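Long-range contacts in tryptophane-5-halogenase (Microbispora sp. ATCC PTA-5024, PDB 5UAO), which chlorinates a tryptophan of the lanthipeptide NAI-107 at the indole 5-position, as a halogenase that binds flavin-adenine dinucleotide: residues Val97-Trp101 against Pro288-Ser292; Met149-Val154 against Leu270-Thr274. All blocks are in the same frame, centred on the assembly; numbering follows the deposited sequence.

Contact 1 (Val97-Trp101 against Pro288-Ser292); sequences VRPTW and PTPES
Arg98 reaches past Pro290 to Glu291, and its side chain can be followed from root to tip. CB lies 4.2 Å from Pro290 CG, a loose apolar touch. CG stands beside the backbone N; the chain then runs extended until chi3, only 30°, bends it and swings the guanidinium back toward the 288-292 loop. CZ comes within 4.1 Å of Glu291 OE1, and NH2 is 3.0 Å from Glu291 OE1 in a salt bridge. NH2-OE1 is the one close pair, and the guanidinium and carboxylate planes stand 81° apart, so this is not a two-pronged bridge. Pro290 CB meets the same guanidinium at its edge, 4.0 Å from NH2. Lower down, the pyrrolidine ring rests on backbone, Pro290 CD being 3.3 Å from Arg98 O.

Thr100, on strand 100-102, supplies the buried polar bond: its OG1 donates to Pro288 O at 2.8 Å, with the donor 42° out of the carbonyl plane and therefore not on a lone pair. Thr100 OG1 is also hydrogen-bonded to His175 ND1, while its CG2 packs 4.0 Å from Pro290 CD. Arg180 of helix 178-191 forms a second salt bridge to Glu291 OE1. Two arginines on one carboxylate oxygen would be expected to stabilise its ionised form, partly offset by Asp177 near OE2, while the threonine hydroxyl links the end of strand 282-288 to strand 100-102.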
ATOM      1  N   VAL A  97      -3.612 -13.681 -33.437  1.00 28.39           N
ATOM      2  CA  VAL A  97      -2.461 -14.052 -32.538  1.00 28.24           C
ATOM      3  C   VAL A  97      -2.476 -15.545 -32.179  1.00 29.02           C
ATOM      4  O   VAL A  97      -1.425 -16.138 -31.895  1.00 26.68           O
ATOM      5  CB  VAL A  97      -2.438 -13.181 -31.286  1.00 27.11           C
ATOM      6  CG1 VAL A  97      -1.302 -13.604 -30.297  1.00 27.30           C
ATOM      7  CG2 VAL A  97      -2.295 -11.735 -31.710  1.00 26.23           C
ATOM      8  N   ARG A  98      -3.656 -16.146 -32.191  1.00 27.55           N
ATOM      9  CA  ARG A  98      -3.840 -17.517 -31.836  1.00 30.86           C
ATOM     10  C   ARG A  98      -3.300 -17.882 -30.430  1.00 28.67           C
ATOM     11  O   ARG A  98      -2.530 -18.797 -30.287  1.00 28.34           O
ATOM     12  CB  ARG A  98      -3.294 -18.446 -32.942  1.00 38.09           C
ATOM     13  CG  ARG A  98      -4.167 -18.407 -34.235  1.00 46.42           C
ATOM     14  CD  ARG A  98      -3.551 -19.113 -35.453  1.00 50.82           C
ATOM     15  NE  ARG A  98      -2.683 -20.219 -35.049  1.00 58.96           N
ATOM     16  CZ  ARG A  98      -1.637 -20.680 -35.735  1.00 64.87           C
ATOM     17  NH1 ARG A  98      -1.336 -20.179 -36.945  1.00 64.21           N
ATOM     18  NH2 ARG A  98      -0.890 -21.668 -35.199  1.00 57.02           N
ATOM     19  N   PRO A  99      -3.847 -17.250 -29.381  1.00 26.54           N
ATOM     20  CA  PRO A  99      -3.321 -17.455 -28.044  1.00 27.05           C
ATOM     21  C   PRO A  99      -3.739 -18.796 -27.502  1.00 29.12           C
ATOM     22  O   PRO A  99      -4.744 -19.384 -27.971  1.00 29.52           O
ATOM     23  CB  PRO A  99      -4.029 -16.389 -27.228  1.00 27.82           C
ATOM     24  CG  PRO A  99      -5.395 -16.282 -27.945  1.00 27.97           C
ATOM     25  CD  PRO A  99      -4.973 -16.317 -29.372  1.00 27.13           C
ATOM     26  N   THR A 100      -2.953 -19.292 -26.545  1.00 23.94           N
ATOM     27  CA  THR A 100      -3.373 -20.308 -25.611  1.00 25.55           C
ATOM     28  C   THR A 100      -3.539 -19.754 -24.197  1.00 25.21           C
ATOM     29  O   THR A 100      -3.275 -18.554 -23.922  1.00 26.22           O
ATOM     30  CB  THR A 100      -2.391 -21.470 -25.557  1.00 25.69           C
ATOM     31  OG1 THR A 100      -1.144 -20.943 -25.220  1.00 27.47           O
ATOM     32  CG2 THR A 100      -2.294 -22.118 -26.896  1.00 26.75           C
ATOM     33  N   TRP A 101      -3.997 -20.614 -23.304  1.00 24.34           N
ATOM     34  CA  TRP A 101      -4.438 -20.198 -22.032  1.00 25.16           C
ATOM     35  C   TRP A 101      -3.480 -20.660 -20.963  1.00 24.53           C
ATOM     36  O   TRP A 101      -2.990 -21.803 -20.988  1.00 26.45           O
ATOM     37  CB  TRP A 101      -5.852 -20.690 -21.684  1.00 26.11           C
ATOM     38  CG  TRP A 101      -6.938 -20.097 -22.518  1.00 26.90           C
ATOM     39  CD1 TRP A 101      -6.920 -18.950 -23.260  1.00 27.57           C
ATOM     40  CD2 TRP A 101      -8.205 -20.705 -22.743  1.00 28.29           C
ATOM     41  NE1 TRP A 101      -8.165 -18.799 -23.940  1.00 27.13           N
ATOM     42  CE2 TRP A 101      -8.941 -19.873 -23.633  1.00 27.51           C
ATOM     43  CE3 TRP A 101      -8.787 -21.879 -22.275  1.00 30.18           C
ATOM     44  CZ2 TRP A 101     -10.267 -20.171 -24.017  1.00 28.89           C
ATOM     45  CZ3 TRP A 101     -10.092 -22.161 -22.652  1.00 38.05           C
ATOM     46  CH2 TRP A 101     -10.810 -21.306 -23.523  1.00 33.28           C
ATOM     47  N   PRO A 288       3.185 -23.392 -24.153  1.00 26.15           N
ATOM     48  CA  PRO A 288       2.437 -23.941 -25.309  1.00 27.72           C
ATOM     49  C   PRO A 288       1.952 -22.874 -26.279  1.00 27.58           C
ATOM     50  O   PRO A 288       1.413 -21.850 -25.838  1.00 29.35           O
ATOM     51  CB  PRO A 288       1.244 -24.601 -24.630  1.00 27.87           C
ATOM     52  CG  PRO A 288       1.815 -25.079 -23.355  1.00 28.25           C
ATOM     53  CD  PRO A 288       2.642 -23.920 -22.893  1.00 26.49           C
ATOM     54  N   THR A 289       2.161 -23.103 -27.574  1.00 25.54           N
ATOM     55  CA  THR A 289       1.424 -22.394 -28.648  1.00 26.08           C
ATOM     56  C   THR A 289       0.613 -23.443 -29.425  1.00 25.16           C
ATOM     57  O   THR A 289       0.794 -24.649 -29.175  1.00 26.45           O
ATOM     58  CB  THR A 289       2.333 -21.601 -29.608  1.00 28.30           C
ATOM     59  OG1 THR A 289       3.057 -22.525 -30.428  1.00 30.06           O
ATOM     60  CG2 THR A 289       3.291 -20.702 -28.868  1.00 31.55           C
ATOM     61  N   PRO A 290      -0.309 -23.024 -30.322  1.00 25.61           N
ATOM     62  CA  PRO A 290      -1.078 -24.112 -30.985  1.00 27.05           C
ATOM     63  C   PRO A 290      -0.191 -25.029 -31.837  1.00 26.16           C
ATOM     64  O   PRO A 290      -0.441 -26.219 -31.884  1.00 30.68           O
ATOM     65  CB  PRO A 290      -2.162 -23.359 -31.813  1.00 27.35           C
ATOM     66  CG  PRO A 290      -2.320 -22.035 -31.076  1.00 29.03           C
ATOM     67  CD  PRO A 290      -0.908 -21.699 -30.585  1.00 28.18           C
ATOM     68  N   GLU A 291       0.907 -24.529 -32.354  1.00 29.12           N
ATOM     69  CA  GLU A 291       1.722 -25.308 -33.304  1.00 31.98           C
ATOM     70  C   GLU A 291       2.783 -26.185 -32.593  1.00 33.58           C
ATOM     71  O   GLU A 291       3.085 -27.240 -33.083  1.00 29.29           O
ATOM     72  CB  GLU A 291       2.310 -24.417 -34.440  1.00 35.98           C
ATOM     73  CG  GLU A 291       3.332 -23.360 -34.056  1.00 43.96           C
ATOM     74  CD  GLU A 291       2.733 -22.023 -33.492  1.00 56.44           C
ATOM     75  OE1 GLU A 291       1.443 -21.907 -33.373  1.00 40.87           O
ATOM     76  OE2 GLU A 291       3.581 -21.107 -33.125  1.00 50.24           O
ATOM     77  N   SER A 292       3.290 -25.771 -31.437  1.00 27.65           N
ATOM     78  CA  SER A 292       4.318 -26.483 -30.673  1.00 26.61           C
ATOM     79  C   SER A 292       4.554 -25.878 -29.257  1.00 26.63           C
ATOM     80  O   SER A 292       4.042 -24.817 -28.951  1.00 26.60           O
ATOM     81  CB  SER A 292       5.631 -26.425 -31.419  1.00 29.19           C
ATOM     82  OG  SER A 292       6.101 -25.083 -31.448  1.00 32.15           O
TER

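Contact 2 (Met149-Val154 against Leu270-Thr274); sequences MTEDRV and LKPYT
Tyr273 OH donates to Asp152 OD1 at 2.6 Å, the one direct hydrogen bond between 149-154 and 270-274. It uses the syn lone pair of OD1, which sits at the ring edge, near its plane; the carboxylate and ring planes are 27° apart. Asp152 begins the exit from helix 144-151 with positive phi in a Schellman motif, its N bonded back to Met149 O.

Two waters also bridge the segments. One donates to Met149 O at 2.9 Å and, weakly, to Tyr273 OH; the other bridges Asp152 O and Leu270 O, tying backbone to backbone.

Apolar contacts flank the polar ones. Met149 CB and CG each sit 4.0 Å from Tyr273 CD2, and the sulfur makes an oblique Met-aromatic contact, SD being 5.4 Å from the ring centroid and 53° off its normal. A chi1 of 51° sets Tyr273 CG between its own backbone N and carbonyl carbon, turning the ring to the helix end. From the ring's own segment, Lys271 CB lies 3.7 Å above one face of Tyr273, toward the rim. Pro272, centre of an inverse gamma turn, places CB 3.7 Å from Val154 CG1 and CG 3.7 Å from Arg153 O.

The bond to Asp152 directs the phenol, with a weak water bridge to Met149 O beside it; this short donated bond would be expected to favour a charged Asp152.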
ATOM      1  N   MET A 149      -5.298 -27.595 -13.485  1.00 25.93           N
ATOM      2  CA  MET A 149      -3.918 -27.805 -13.953  1.00 28.32           C
ATOM      3  C   MET A 149      -3.403 -29.253 -13.819  1.00 27.86           C
ATOM      4  O   MET A 149      -2.810 -29.799 -14.766  1.00 27.13           O
ATOM      5  CB  MET A 149      -2.979 -26.809 -13.290  1.00 26.49           C
ATOM      6  CG  MET A 149      -3.205 -25.355 -13.685  1.00 28.69           C
ATOM      7  SD  MET A 149      -1.873 -24.296 -12.972  1.00 34.98           S
ATOM      8  CE  MET A 149      -2.584 -23.980 -11.549  1.00 24.59           C
ATOM      9  N   THR A 150      -3.595 -29.858 -12.662  1.00 27.97           N
ATOM     10  CA  THR A 150      -3.195 -31.268 -12.516  1.00 30.66           C
ATOM     11  C   THR A 150      -4.019 -32.257 -13.384  1.00 28.55           C
ATOM     12  O   THR A 150      -3.532 -33.325 -13.729  1.00 26.58           O
ATOM     13  CB  THR A 150      -3.140 -31.762 -11.059  1.00 31.15           C
ATOM     14  OG1 THR A 150      -4.423 -31.608 -10.435  1.00 30.26           O
ATOM     15  CG2 THR A 150      -2.082 -30.964 -10.280  1.00 34.52           C
ATOM     16  N   GLU A 151      -5.225 -31.892 -13.757  1.00 31.23           N
ATOM     17  CA  GLU A 151      -5.996 -32.677 -14.732  1.00 34.35           C
ATOM     18  C   GLU A 151      -5.649 -32.352 -16.178  1.00 34.75           C
ATOM     19  O   GLU A 151      -6.120 -33.055 -17.062  1.00 34.31           O
ATOM     20  CB  GLU A 151      -7.485 -32.429 -14.561  1.00 38.74           C
ATOM     21  CG  GLU A 151      -8.019 -32.718 -13.182  1.00 42.20           C
ATOM     22  CD  GLU A 151      -8.440 -34.165 -12.978  1.00 50.54           C
ATOM     23  OE1 GLU A 151      -8.527 -34.944 -13.959  1.00 45.25           O
ATOM     24  OE2 GLU A 151      -8.713 -34.491 -11.804  1.00 57.70           O
ATOM     25  N   ASP A 152      -4.839 -31.316 -16.447  1.00 31.35           N
ATOM     26  CA  ASP A 152      -4.652 -30.784 -17.794  1.00 29.08           C
ATOM     27  C   ASP A 152      -6.010 -30.518 -18.487  1.00 30.07           C
ATOM     28  O   ASP A 152      -6.212 -30.870 -19.651  1.00 27.83           O
ATOM     29  CB  ASP A 152      -3.755 -31.692 -18.683  1.00 32.75           C
ATOM     30  CG  ASP A 152      -2.268 -31.652 -18.267  1.00 38.23           C
ATOM     31  OD1 ASP A 152      -1.762 -30.594 -18.002  1.00 37.37           O
ATOM     32  OD2 ASP A 152      -1.602 -32.699 -18.144  1.00 46.02           O
ATOM     33  N   ARG A 153      -6.924 -29.849 -17.786  1.00 29.45           N
ATOM     34  CA  ARG A 153      -8.224 -29.522 -18.360  1.00 29.35           C
ATOM     35  C   ARG A 153      -8.485 -28.052 -18.098  1.00 28.86           C
ATOM     36  O   ARG A 153      -7.728 -27.403 -17.338  1.00 27.86           O
ATOM     37  CB  ARG A 153      -9.303 -30.437 -17.712  1.00 30.20           C
ATOM     38  CG  ARG A 153      -9.337 -31.832 -18.316  1.00 29.65           C
ATOM     39  CD  ARG A 153     -10.236 -32.734 -17.503  1.00 36.90           C
ATOM     40  NE  ARG A 153     -10.097 -34.123 -17.912  1.00 39.11           N
ATOM     41  CZ  ARG A 153     -10.566 -34.626 -19.041  1.00 42.68           C
ATOM     42  NH1 ARG A 153     -11.225 -33.865 -19.893  1.00 46.04           N
ATOM     43  NH2 ARG A 153     -10.350 -35.908 -19.334  1.00 47.16           N
ATOM     44  N   VAL A 154      -9.535 -27.511 -18.702  1.00 25.47           N
ATOM     45  CA  VAL A 154      -9.869 -26.099 -18.584  1.00 26.98           C
ATOM     46  C   VAL A 154     -11.356 -25.973 -18.212  1.00 27.10           C
ATOM     47  O   VAL A 154     -12.125 -26.866 -18.523  1.00 31.04           O
ATOM     48  CB  VAL A 154      -9.557 -25.302 -19.869  1.00 27.39           C
ATOM     49  CG1 VAL A 154      -8.082 -25.329 -20.235  1.00 28.28           C
ATOM     50  CG2 VAL A 154     -10.360 -25.810 -21.081  1.00 30.13           C
ATOM     51  N   LEU A 270      -2.412 -29.341 -25.551  1.00 27.71           N
ATOM     52  CA  LEU A 270      -2.014 -27.984 -25.141  1.00 28.06           C
ATOM     53  C   LEU A 270      -2.158 -27.910 -23.618  1.00 27.98           C
ATOM     54  O   LEU A 270      -3.258 -27.930 -23.082  1.00 25.70           O
ATOM     55  CB  LEU A 270      -2.783 -26.865 -25.873  1.00 28.33           C
ATOM     56  CG  LEU A 270      -2.975 -27.019 -27.374  1.00 29.40           C
ATOM     57  CD1 LEU A 270      -3.786 -25.874 -27.948  1.00 30.18           C
ATOM     58  CD2 LEU A 270      -1.635 -27.080 -28.086  1.00 32.03           C
ATOM     59  N   LYS A 271      -1.019 -27.936 -22.905  1.00 25.96           N
ATOM     60  CA  LYS A 271      -1.033 -27.770 -21.456  1.00 25.08           C
ATOM     61  C   LYS A 271      -1.546 -26.366 -21.057  1.00 23.99           C
ATOM     62  O   LYS A 271      -1.121 -25.360 -21.631  1.00 23.96           O
ATOM     63  CB  LYS A 271       0.375 -28.020 -20.867  1.00 26.44           C
ATOM     64  CG  LYS A 271       0.838 -29.453 -21.006  1.00 27.50           C
ATOM     65  CD  LYS A 271       2.326 -29.616 -20.663  1.00 31.98           C
ATOM     66  CE  LYS A 271       3.233 -29.000 -21.725  1.00 28.99           C
ATOM     67  NZ  LYS A 271       3.449 -29.781 -22.947  1.00 29.50           N
ATOM     68  N   PRO A 272      -2.503 -26.298 -20.125  1.00 22.88           N
ATOM     69  CA  PRO A 272      -3.105 -25.002 -19.747  1.00 27.70           C
ATOM     70  C   PRO A 272      -2.344 -24.240 -18.674  1.00 25.45           C
ATOM     71  O   PRO A 272      -2.926 -23.738 -17.696  1.00 25.05           O
ATOM     72  CB  PRO A 272      -4.515 -25.411 -19.252  1.00 26.26           C
ATOM     73  CG  PRO A 272      -4.313 -26.763 -18.669  1.00 25.88           C
ATOM     74  CD  PRO A 272      -3.325 -27.421 -19.605  1.00 26.01           C
ATOM     75  N   TYR A 273      -1.048 -24.104 -18.899  1.00 23.26           N
ATOM     76  CA  TYR A 273      -0.167 -23.503 -17.983  1.00 24.91           C
ATOM     77  C   TYR A 273       1.250 -23.383 -18.599  1.00 25.08           C
ATOM     78  O   TYR A 273       1.616 -24.056 -19.565  1.00 23.12           O
ATOM     79  CB  TYR A 273      -0.158 -24.303 -16.641  1.00 26.00           C
ATOM     80  CG  TYR A 273       0.077 -25.778 -16.826  1.00 28.45           C
ATOM     81  CD1 TYR A 273       1.379 -26.284 -17.094  1.00 27.97           C
ATOM     82  CD2 TYR A 273      -0.974 -26.663 -16.693  1.00 25.52           C
ATOM     83  CE1 TYR A 273       1.571 -27.648 -17.301  1.00 28.31           C
ATOM     84  CE2 TYR A 273      -0.805 -28.016 -16.872  1.00 26.19           C
ATOM     85  CZ  TYR A 273       0.434 -28.506 -17.177  1.00 31.09           C
ATOM     86  OH  TYR A 273       0.582 -29.832 -17.335  1.00 29.24           O
ATOM     87  N   THR A 274       2.062 -22.544 -17.980  1.00 25.74           N
ATOM     88  CA  THR A 274       3.477 -22.476 -18.262  1.00 23.80           C
ATOM     89  C   THR A 274       4.145 -23.490 -17.315  1.00 26.07           C
ATOM     90  O   THR A 274       3.717 -23.649 -16.149  1.00 23.51           O
ATOM     91  CB  THR A 274       3.971 -21.052 -17.967  1.00 25.29           C
ATOM     92  OG1 THR A 274       3.380 -20.125 -18.887  1.00 23.95           O
ATOM     93  CG2 THR A 274       5.422 -20.963 -18.052  1.00 24.04           C
TER
HETATM   94  O   HOH W   1       0.045 -30.380 -14.310  1.00 53.41           O
HETATM   95  O   HOH W   2      -5.825 -29.135 -22.037  1.00 31.38           O

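From the N terminus, the chain leaves helix 90-97 and enters strand 100-102, which contact 1 joins to the loop between strands 282-288 and 293-299, closing a loop with 186 residues between its segments. Contact 2 is nested wholly inside it: the end of helix 144-151 returns to the segment leading into strand 274-279, with 115 residues between. The centres lie about 13 Å apart and the contacts touch: Pro288 CG is 3.4 Å from Lys271 O, and Trp101 CZ3 is 4.0 Å from Val154 CG2. Together they tie two helix ends and the small sheet of strands 100-102 and 173-175 to one end of the mixed sheet containing 274-279, 282-288 and 293-299.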